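Local coordinates for 4-methyl-5(B-hydroxyethyl)-thiazole monophosphate biosynthesis enzyme (Vibrio cholerae O1 biovar El Tor, PDB 3OT1), which is of unknown function but belongs to the DJ-1/PfpI family and may act in thiazole monophosphate biosynthesis, at residues K10-P15 / A74-G79; V29-R34 / F169-I174; Q38-A43 / T59-L64; L182-A187 / E199-I204. All blocks are in the same frame, centred on the assembly; numbering follows the deposited sequence. Where two conformers were deposited one is given.

Contact 1 (K10-P15 / A74-G79)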
# COMPACT_ATOMS: atom_id res chain seq x y z
N LYS A 10 -16.53 8.66 -12.98
CA LYS A 10 -15.56 8.29 -11.95
C LYS A 10 -15.05 6.87 -12.10
O LYS A 10 -15.03 6.09 -11.15
CB LYS A 10 -16.19 8.46 -10.57
CG LYS A 10 -16.75 9.83 -10.34
CD LYS A 10 -17.40 9.94 -8.98
CE LYS A 10 -18.82 9.46 -9.03
NZ LYS A 10 -18.90 8.06 -9.52
N ARG A 11 -14.62 6.54 -13.32
CA ARG A 11 -14.18 5.20 -13.67
C ARG A 11 -12.69 5.21 -13.95
O ARG A 11 -12.21 6.01 -14.76
CB ARG A 11 -14.93 4.74 -14.91
CG ARG A 11 -16.47 4.80 -14.80
CD ARG A 11 -17.12 4.96 -16.16
NE ARG A 11 -16.69 6.20 -16.83
CZ ARG A 11 -16.93 6.48 -18.11
NH1 ARG A 11 -17.61 5.61 -18.84
NH2 ARG A 11 -16.50 7.61 -18.66
N ILE A 12 -11.93 4.34 -13.27
CA ILE A 12 -10.47 4.32 -13.40
C ILE A 12 -10.02 2.94 -13.85
O ILE A 12 -10.43 1.92 -13.30
CB ILE A 12 -9.78 4.60 -12.03
CG1 ILE A 12 -10.45 5.76 -11.27
CG2 ILE A 12 -8.29 4.83 -12.26
CD1 ILE A 12 -10.31 7.10 -11.97
N LEU A 13 -9.12 2.92 -14.83
CA LEU A 13 -8.49 1.70 -15.29
C LEU A 13 -7.09 1.60 -14.70
O LEU A 13 -6.30 2.53 -14.86
CB LEU A 13 -8.41 1.67 -16.82
CG LEU A 13 -7.74 0.44 -17.43
CD1 LEU A 13 -8.42 -0.85 -17.03
CD2 LEU A 13 -7.72 0.58 -18.97
N VAL A 14 -6.80 0.48 -14.01
CA VAL A 14 -5.50 0.23 -13.40
C VAL A 14 -4.93 -1.07 -13.99
O VAL A 14 -5.27 -2.18 -13.55
CB VAL A 14 -5.58 0.12 -11.87
CG1 VAL A 14 -4.19 -0.10 -11.27
CG2 VAL A 14 -6.21 1.37 -11.29
N PRO A 15 -4.06 -0.96 -15.00
CA PRO A 15 -3.41 -2.15 -15.53
C PRO A 15 -2.42 -2.72 -14.51
O PRO A 15 -1.81 -1.98 -13.75
CB PRO A 15 -2.65 -1.62 -16.73
CG PRO A 15 -3.40 -0.37 -17.09
CD PRO A 15 -3.73 0.23 -15.79
N ALA A 74 -10.01 7.85 -16.49
CA ALA A 74 -8.59 8.02 -16.26
C ALA A 74 -7.91 6.68 -16.23
O ALA A 74 -8.52 5.64 -15.98
CB ALA A 74 -8.34 8.78 -14.96
N LEU A 75 -6.61 6.74 -16.50
CA LEU A 75 -5.72 5.58 -16.56
C LEU A 75 -4.65 5.78 -15.49
O LEU A 75 -4.01 6.82 -15.47
CB LEU A 75 -5.08 5.51 -17.95
CG LEU A 75 -4.10 4.37 -18.21
CD1 LEU A 75 -4.75 2.99 -18.13
CD2 LEU A 75 -3.39 4.57 -19.53
N ALA A 76 -4.44 4.79 -14.62
CA ALA A 76 -3.43 4.86 -13.58
C ALA A 76 -2.49 3.66 -13.68
O ALA A 76 -2.94 2.50 -13.60
CB ALA A 76 -4.06 4.89 -12.21
N LEU A 77 -1.21 3.95 -13.89
CA LEU A 77 -0.21 2.93 -14.15
C LEU A 77 0.71 2.77 -12.95
O LEU A 77 1.49 3.66 -12.63
CB LEU A 77 0.62 3.32 -15.37
CG LEU A 77 -0.15 3.57 -16.67
CD1 LEU A 77 0.86 3.95 -17.77
CD2 LEU A 77 -0.93 2.36 -17.10
N PRO A 78 0.65 1.60 -12.28
CA PRO A 78 1.62 1.30 -11.23
C PRO A 78 3.04 1.17 -11.79
O PRO A 78 3.22 1.00 -13.00
CB PRO A 78 1.13 -0.05 -10.68
CG PRO A 78 -0.35 -0.12 -11.08
CD PRO A 78 -0.38 0.55 -12.42
N GLY A 79 4.00 1.20 -10.89
CA GLY A 79 5.39 0.96 -11.23
C GLY A 79 5.83 -0.44 -10.91
O GLY A 79 5.09 -1.40 -11.11

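Contact 2 (V29-R34 / F169-I174)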
# COMPACT_ATOMS: atom_id res chain seq x y z
N VAL A 29 -5.60 1.55 -5.97
CA VAL A 29 -6.95 1.03 -6.08
C VAL A 29 -7.78 1.38 -4.83
O VAL A 29 -8.88 1.88 -4.93
CB VAL A 29 -6.93 -0.50 -6.31
CG1 VAL A 29 -8.33 -1.06 -6.21
CG2 VAL A 29 -6.31 -0.83 -7.68
N ASP A 30 -7.22 1.07 -3.67
CA ASP A 30 -7.93 1.26 -2.40
C ASP A 30 -8.30 2.74 -2.22
O ASP A 30 -9.45 3.08 -1.94
CB ASP A 30 -7.03 0.73 -1.27
CG ASP A 30 -7.61 0.77 0.10
OD1 ASP A 30 -8.37 1.67 0.47
OD2 ASP A 30 -7.23 -0.17 0.85
N THR A 31 -7.34 3.63 -2.41
CA THR A 31 -7.59 5.05 -2.21
C THR A 31 -8.67 5.56 -3.14
O THR A 31 -9.55 6.32 -2.74
CB THR A 31 -6.28 5.86 -2.33
OG1 THR A 31 -5.33 5.36 -1.38
CG2 THR A 31 -6.49 7.33 -2.04
N LEU A 32 -8.62 5.15 -4.40
CA LEU A 32 -9.66 5.58 -5.33
C LEU A 32 -11.02 5.00 -5.00
O LEU A 32 -12.02 5.70 -5.15
CB LEU A 32 -9.24 5.24 -6.76
CG LEU A 32 -8.03 5.99 -7.30
CD1 LEU A 32 -7.51 5.36 -8.59
CD2 LEU A 32 -8.38 7.45 -7.50
N VAL A 33 -11.08 3.76 -4.52
CA VAL A 33 -12.34 3.18 -4.10
C VAL A 33 -12.92 3.95 -2.89
O VAL A 33 -14.13 4.17 -2.79
CB VAL A 33 -12.18 1.67 -3.83
CG1 VAL A 33 -13.41 1.12 -3.13
CG2 VAL A 33 -11.93 0.93 -5.15
N ARG A 34 -12.06 4.39 -1.99
CA ARG A 34 -12.47 5.20 -0.86
C ARG A 34 -13.14 6.50 -1.29
O ARG A 34 -13.96 7.07 -0.56
CB ARG A 34 -11.30 5.51 0.08
CG ARG A 34 -10.83 4.31 0.89
CD ARG A 34 -9.50 4.61 1.57
NE ARG A 34 -9.09 3.54 2.47
CZ ARG A 34 -9.02 3.61 3.80
NH1 ARG A 34 -9.33 4.71 4.45
NH2 ARG A 34 -8.60 2.52 4.45
N PHE A 169 0.14 10.49 -4.38
CA PHE A 169 -0.20 10.41 -5.80
C PHE A 169 -1.68 10.09 -5.99
O PHE A 169 -2.37 10.74 -6.79
CB PHE A 169 0.71 9.33 -6.40
CG PHE A 169 0.35 8.82 -7.78
CD1 PHE A 169 0.60 9.57 -8.92
CD2 PHE A 169 -0.09 7.53 -7.94
CE1 PHE A 169 0.40 9.03 -10.15
CE2 PHE A 169 -0.32 7.00 -9.19
CZ PHE A 169 -0.08 7.76 -10.30
N ALA A 170 -2.18 9.04 -5.33
CA ALA A 170 -3.58 8.66 -5.46
C ALA A 170 -4.52 9.78 -4.98
O ALA A 170 -5.55 10.04 -5.61
CB ALA A 170 -3.84 7.36 -4.74
N LEU A 171 -4.17 10.44 -3.89
CA LEU A 171 -4.96 11.55 -3.39
C LEU A 171 -4.94 12.73 -4.36
O LEU A 171 -5.97 13.38 -4.55
CB LEU A 171 -4.49 11.96 -2.00
CG LEU A 171 -4.81 10.92 -0.92
CD1 LEU A 171 -3.96 11.17 0.33
CD2 LEU A 171 -6.29 10.82 -0.60
N ALA A 172 -3.80 12.99 -5.00
CA ALA A 172 -3.73 14.04 -6.03
C ALA A 172 -4.62 13.68 -7.21
O ALA A 172 -5.27 14.56 -7.79
CB ALA A 172 -2.29 14.20 -6.50
N MSE A 173 -4.67 12.41 -7.59
CA MSE A 173 -5.59 11.98 -8.64
C MSE A 173 -7.03 12.32 -8.28
O MSE A 173 -7.77 12.83 -9.11
CB MSE A 173 -5.51 10.47 -8.87
CG MSE A 173 -4.31 9.93 -9.59
SE MSE A 173 -4.45 8.05 -9.96
CE MSE A 173 -5.74 8.32 -10.90
N ILE A 174 -7.42 12.02 -7.06
CA ILE A 174 -8.77 12.37 -6.61
C ILE A 174 -9.00 13.87 -6.69
O ILE A 174 -10.06 14.32 -7.17
CB ILE A 174 -9.04 11.87 -5.18
CG1 ILE A 174 -9.03 10.34 -5.13
CG2 ILE A 174 -10.39 12.37 -4.66
CD1 ILE A 174 -8.78 9.78 -3.72

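Contact 3 (Q38-A43 / T59-L64)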
# COMPACT_ATOMS: atom_id res chain seq x y z
N GLN A 38 -15.16 3.88 -9.39
CA GLN A 38 -15.24 2.51 -9.85
C GLN A 38 -13.93 2.16 -10.51
O GLN A 38 -13.59 2.71 -11.56
CB GLN A 38 -16.39 2.35 -10.84
CG GLN A 38 -17.79 2.52 -10.23
CD GLN A 38 -18.17 1.38 -9.27
OE1 GLN A 38 -18.48 1.61 -8.09
NE2 GLN A 38 -18.14 0.15 -9.77
N VAL A 39 -13.20 1.24 -9.90
CA VAL A 39 -11.82 0.93 -10.31
C VAL A 39 -11.76 -0.46 -10.88
O VAL A 39 -12.16 -1.43 -10.24
CB VAL A 39 -10.85 1.05 -9.12
CG1 VAL A 39 -9.42 0.77 -9.58
CG2 VAL A 39 -10.98 2.44 -8.43
N THR A 40 -11.23 -0.57 -12.09
CA THR A 40 -11.04 -1.83 -12.78
C THR A 40 -9.55 -2.14 -12.86
O THR A 40 -8.79 -1.39 -13.48
CB THR A 40 -11.58 -1.73 -14.21
OG1 THR A 40 -12.97 -1.43 -14.14
CG2 THR A 40 -11.36 -3.01 -14.98
N MSE A 41 -9.17 -3.29 -12.33
CA MSE A 41 -7.81 -3.79 -12.44
C MSE A 41 -7.87 -4.72 -13.65
O MSE A 41 -8.75 -5.58 -13.74
CB MSE A 41 -7.41 -4.57 -11.20
CG MSE A 41 -7.45 -3.74 -9.92
SE MSE A 41 -6.97 -4.76 -8.34
CE MSE A 41 -5.18 -5.13 -8.88
N ALA A 42 -6.94 -4.54 -14.58
CA ALA A 42 -6.91 -5.29 -15.83
C ALA A 42 -5.51 -5.82 -16.07
O ALA A 42 -4.55 -5.09 -15.98
CB ALA A 42 -7.37 -4.40 -16.99
N ALA A 43 -5.41 -7.11 -16.35
CA ALA A 43 -4.11 -7.77 -16.46
C ALA A 43 -3.53 -7.73 -17.86
O ALA A 43 -4.20 -8.09 -18.82
CB ALA A 43 -4.23 -9.22 -16.02
N THR A 59 -5.16 -9.95 -8.49
CA THR A 59 -6.24 -10.59 -9.20
C THR A 59 -7.07 -9.53 -9.94
O THR A 59 -7.82 -8.76 -9.33
CB THR A 59 -7.10 -11.37 -8.21
OG1 THR A 59 -6.31 -12.44 -7.67
CG2 THR A 59 -8.31 -11.94 -8.89
N ALA A 60 -6.90 -9.49 -11.25
CA ALA A 60 -7.62 -8.55 -12.08
C ALA A 60 -8.99 -9.10 -12.44
O ALA A 60 -9.26 -10.28 -12.30
CB ALA A 60 -6.83 -8.28 -13.36
N GLU A 61 -9.86 -8.20 -12.88
CA GLU A 61 -11.22 -8.61 -13.24
C GLU A 61 -11.41 -8.78 -14.73
O GLU A 61 -12.43 -9.29 -15.18
CB GLU A 61 -12.25 -7.63 -12.67
CG GLU A 61 -12.29 -6.29 -13.32
CD GLU A 61 -13.41 -5.43 -12.76
OE1 GLU A 61 -14.47 -5.29 -13.44
OE2 GLU A 61 -13.24 -4.92 -11.64
N GLN A 62 -10.43 -8.36 -15.52
CA GLN A 62 -10.49 -8.55 -16.95
C GLN A 62 -9.09 -8.37 -17.53
O GLN A 62 -8.14 -7.95 -16.85
CB GLN A 62 -11.47 -7.58 -17.60
CG GLN A 62 -11.10 -6.12 -17.50
CD GLN A 62 -12.31 -5.22 -17.73
OE1 GLN A 62 -13.36 -5.38 -17.08
NE2 GLN A 62 -12.18 -4.27 -18.65
N THR A 63 -9.01 -8.72 -18.79
CA THR A 63 -7.76 -8.66 -19.50
C THR A 63 -7.58 -7.28 -20.12
O THR A 63 -8.55 -6.59 -20.47
CB THR A 63 -7.73 -9.75 -20.59
OG1 THR A 63 -6.41 -9.84 -21.14
CG2 THR A 63 -8.74 -9.45 -21.67
N LEU A 64 -6.34 -6.85 -20.25
CA LEU A 64 -6.07 -5.55 -20.85
C LEU A 64 -6.62 -5.42 -22.29
O LEU A 64 -7.05 -4.34 -22.67
CB LEU A 64 -4.59 -5.21 -20.77
CG LEU A 64 -4.27 -3.72 -20.88
CD1 LEU A 64 -4.85 -2.91 -19.72
CD2 LEU A 64 -2.77 -3.54 -21.01
O HOH W 1 -14.48 -2.63 -11.19
O HOH W 2 -10.83 -4.89 -10.54

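Contact 4 (L182-A187 / E199-I204)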
# COMPACT_ATOMS: atom_id res chain seq x y z
N LEU A 182 -13.23 16.49 -1.83
CA LEU A 182 -13.33 15.06 -1.68
C LEU A 182 -11.96 14.47 -1.31
O LEU A 182 -11.87 13.60 -0.43
CB LEU A 182 -13.85 14.41 -2.94
CG LEU A 182 -14.00 12.89 -2.90
CD1 LEU A 182 -14.93 12.40 -1.77
CD2 LEU A 182 -14.44 12.35 -4.22
N ALA A 183 -10.89 14.90 -1.96
CA ALA A 183 -9.57 14.38 -1.65
C ALA A 183 -9.24 14.59 -0.16
O ALA A 183 -8.71 13.70 0.48
CB ALA A 183 -8.51 15.02 -2.55
N GLN A 184 -9.57 15.77 0.37
CA GLN A 184 -9.32 16.06 1.79
C GLN A 184 -10.12 15.14 2.69
O GLN A 184 -9.60 14.66 3.71
CB GLN A 184 -9.65 17.50 2.12
CG GLN A 184 -8.73 18.50 1.49
CD GLN A 184 -9.24 19.93 1.67
OE1 GLN A 184 -10.43 20.22 1.46
NE2 GLN A 184 -8.36 20.82 2.08
N HIS A 185 -11.38 14.88 2.34
CA HIS A 185 -12.21 14.03 3.15
C HIS A 185 -11.71 12.60 3.12
O HIS A 185 -11.76 11.92 4.15
CB HIS A 185 -13.67 14.10 2.69
CG HIS A 185 -14.39 15.33 3.16
ND1 HIS A 185 -15.30 15.31 4.20
CD2 HIS A 185 -14.30 16.62 2.77
CE1 HIS A 185 -15.78 16.52 4.39
NE2 HIS A 185 -15.18 17.35 3.55
N VAL A 186 -11.20 12.13 1.98
CA VAL A 186 -10.65 10.79 1.87
C VAL A 186 -9.31 10.69 2.61
O VAL A 186 -8.99 9.68 3.24
CB VAL A 186 -10.53 10.38 0.38
CG1 VAL A 186 -9.72 9.08 0.21
CG2 VAL A 186 -11.92 10.27 -0.23
N ALA A 187 -8.52 11.75 2.54
CA ALA A 187 -7.21 11.75 3.19
C ALA A 187 -7.27 11.73 4.71
O ALA A 187 -6.41 11.13 5.35
CB ALA A 187 -6.38 12.98 2.74
N GLU A 199 0.18 19.32 1.98
CA GLU A 199 0.49 19.44 0.57
C GLU A 199 -0.67 19.00 -0.30
O GLU A 199 -0.86 19.53 -1.38
CB GLU A 199 1.77 18.68 0.27
CG GLU A 199 2.94 19.38 0.93
CD GLU A 199 4.26 18.77 0.63
OE1 GLU A 199 4.37 17.74 -0.09
OE2 GLU A 199 5.23 19.33 1.16
N LEU A 200 -1.47 18.04 0.15
CA LEU A 200 -2.67 17.69 -0.57
C LEU A 200 -3.65 18.86 -0.57
O LEU A 200 -4.19 19.23 -1.62
CB LEU A 200 -3.34 16.49 0.07
CG LEU A 200 -4.71 16.25 -0.59
CD1 LEU A 200 -4.53 15.78 -2.04
CD2 LEU A 200 -5.44 15.31 0.26
N SER A 201 -3.86 19.47 0.59
CA SER A 201 -4.84 20.55 0.70
C SER A 201 -4.45 21.73 -0.18
O SER A 201 -5.32 22.44 -0.69
CB SER A 201 -5.03 20.95 2.16
OG SER A 201 -5.67 19.89 2.84
N GLY A 202 -3.15 21.92 -0.41
CA GLY A 202 -2.69 23.00 -1.28
C GLY A 202 -2.47 22.63 -2.73
O GLY A 202 -2.08 23.48 -3.54
N PHE A 203 -2.73 21.37 -3.09
CA PHE A 203 -2.31 20.84 -4.39
C PHE A 203 -2.99 21.54 -5.56
O PHE A 203 -2.34 21.92 -6.52
CB PHE A 203 -2.57 19.34 -4.47
CG PHE A 203 -2.21 18.74 -5.80
CD1 PHE A 203 -0.90 18.68 -6.23
CD2 PHE A 203 -3.20 18.26 -6.63
CE1 PHE A 203 -0.61 18.14 -7.47
CE2 PHE A 203 -2.89 17.73 -7.84
CZ PHE A 203 -1.61 17.67 -8.25
N ILE A 204 -4.31 21.70 -5.50
CA ILE A 204 -5.01 22.34 -6.61
C ILE A 204 -4.68 23.84 -6.69
O ILE A 204 -4.51 24.39 -7.78
CB ILE A 204 -6.53 22.11 -6.54
CG1 ILE A 204 -6.84 20.61 -6.68
CG2 ILE A 204 -7.25 22.92 -7.63
CD1 ILE A 204 -6.38 19.94 -7.96

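Contact 1 (K10-P15 / A74-G79)
Leu13 and Ala76 carry the straightest part of a parallel ladder between neighbouring central strands of the DJ-1/PfpI sheet. Leu13 N donates to Ala74 O (3.0 Å, N-H...O angle 173°), and Leu13 O accepts from Ala76 N at 2.9 Å. Toward the start of the strands, Ala74 N reaches Arg11 O at 3.3 Å, a weak, bent bond. CA-H...O contacts thread between these bonds; Val14 CA lies 3.4 Å from Ala76 O. The next amide would belong to Pro15, which has no N-H, and its CD lies 3.3 Å from Ala76 O. Pro15 O, buried beside Pro78 CD, has no hydrogen-bond partner.

The apolar contacts divide by face. On one, Ile12 CD1 meets Ala74 CB at 4.0 Å, and Ile12 CG2 packs on Ala76 CB; the two alanines keep this side low, which suits close helix packing. On the other, Leu13 and Leu75 lie side by side, with CD2 of Leu13 3.9 Å from CD1 of Leu75. Both have CG anti to the backbone N (chi1 179°) and similar second torsions, hence the matching course. Pro15 CG extends the row to Leu77 CD2, 3.7 Å away.

Helices 22-34 and 166-178 cover the Ile12, Ala74 and Ala76 face, while helix 91-102 covers Leu13 and Leu75; strand 38-43 bonds along the other edge of strand 11-16.

Contact 2 (V29-R34 / F169-I174)
Thr31 and Ala170 stand where helices 22-34 and 166-178 come together on one face of the alpha/beta sandwich of the DJ-1/PfpI fold. The short helical segments run in roughly the same direction, 32° apart, with axes 9.2 Å from each other, and no hydrogen bond joins them.

Along 169-174, the first residue to touch is Ala170. Its CB points at helix 22-34, and Ala170 CB sits 3.7 Å from Thr31 CB; a single methyl group suits this position, where the two backbones approach each other. Leu171 starts away from the partner, but its CD2 returns to Thr31 CG2 at 3.8 Å, the two side chains crossing at about a right angle. With OG1 beside the backbone N (chi1 -57°) and CG2 anti to it, Thr31 turns its methyl to the partner helix, while its hydroxyl is bonded to Ile27 O within its own helix. Elsewhere on helix 22-34, Arg34 NE forms a salt bridge with Asp30 OD1, one turn back, and Arg34 NH2 forms another to an acidic side chain of a neighbouring subunit.

Met173, present as selenomethionine, bends at its last torsion (chi3 63°) and brings CE to 4.2 Å from Leu32 CD1; its selenium also packs on Ala76 CB of the central sheet. Ile174 comes last and touches with its longer branch: Ile174 CD1 rests 3.7 Å from Thr31 O, and its CG1 slides past Leu32 CD2 at 3.8 Å.

Contact 3 (Q38-A43 / T59-L64)
An edge of the mixed sheet of the DJ-1/PfpI fold is completed here, where Ala43 and Thr63 form a parallel bridge between strand 38-43 and the short, weakly bonded strand 62-63. Two bonds make the bridge: Ala43 N donates to Gln62 O (2.9 Å), and Leu64 N donates to Ala43 O from above the plane of the Ala43 carbonyl (2.9 Å), as the chain turns into a 3-10 turn. A third bond, Glu61 N to Met41 O at 3.0 Å, comes from the loop before the strand, its donor tilted 30° from the carbonyl plane.

Small residues suit the tight spaces between the two segments. Ala60 CB sits against Ala43 CB at 3.8 Å and only 3.3 Å from Met41 O, while Ala42 CB meets Leu64 CD1. On the same face, nearer the surface, Thr40 CG2 packs 3.7 Å from Gln62 CD, the two side chains crossing at about a right angle, and the same methyl touches Glu61 CG. Glu61 has CG between the backbone N and carbonyl carbon (chi1 71°), and its extended chain carries the carboxylate alongside strand 38-43. There Glu61 OE2 accepts from two waters, each 2.6 Å away: one donates also to Val39 O, the other accepts from Met41 N. Polar groups of the strand edge are thus linked to the glutamate through solvent.

Strand 11-16 bonds to the other edge of strand 38-43. Helix 22-34 covers Val39 and Met41, whereas Leu64 packs against helix 91-102.

Contact 4 (L182-A187 / E199-I204)
Two helices near the C-terminal end of the chain, 180-187 and 194-201, meet in a small contact made of one leucine against two alanines and one side-chain hydrogen bond, its centre about 17 Å from the centre of the chain. Leu200 supplies the apolar part. Its CG is anti to the backbone N (chi1 173°). Leu200 CD1 lies 4.1 Å from Ala183 CB, while CD2 sits between the alanines, nearest Ala187 CB at 3.5 Å. Ala183 and Ala187 are one helical turn apart and face the same way, so their single methyls form a shallow surface on which a branched leucine fits. Leu200 CD2 also lies 3.7 Å from Ala183 O, a carbonyl already engaged by Ala187 N along the helix.

Both helices follow helix 166-178, which packs on the central sheet of the DJ-1/PfpI fold, and lie beside it: Ala183 touches Ile174 and Ala175, and Leu200 reaches Leu171. The leucine is therefore held in a three-helix junction, with apolar neighbours from each of the other two.

Nearer the surface the contact turns polar, as suits partly exposed residues. Gln184 runs extended beyond CG, and its amide NE2 donates to Ser201 OG at 2.9 Å with an N-H...O angle of 171°, the hydroxyl lying 6° out of the amide plane. Ser201 OG has a further, weak hydrogen bond with Leu197 O, one turn earlier in its own helix.

Contact 1 lies nearest the middle of the chain, its centre 9 Å from that of contact 3 and 10 Å from that of contact 2. Contacts 1 and 3 belong to one sheet, with strands 11-16 and 38-43 as neighbours; contact 3 is nested within the loops closed by contacts 1 and 2. Helix 22-34 connects these two strands and packs back on them, forming a beta-alpha-beta crossover, and contact 2 ties that crossover to helix 166-178, far along the chain. Contact 4, last in sequence, lies 11 Å from contact 2 and 27 Å from contact 3. It touches contact 2 but neither of the others, so helix 166-178 joins the C-terminal helices to the sheet.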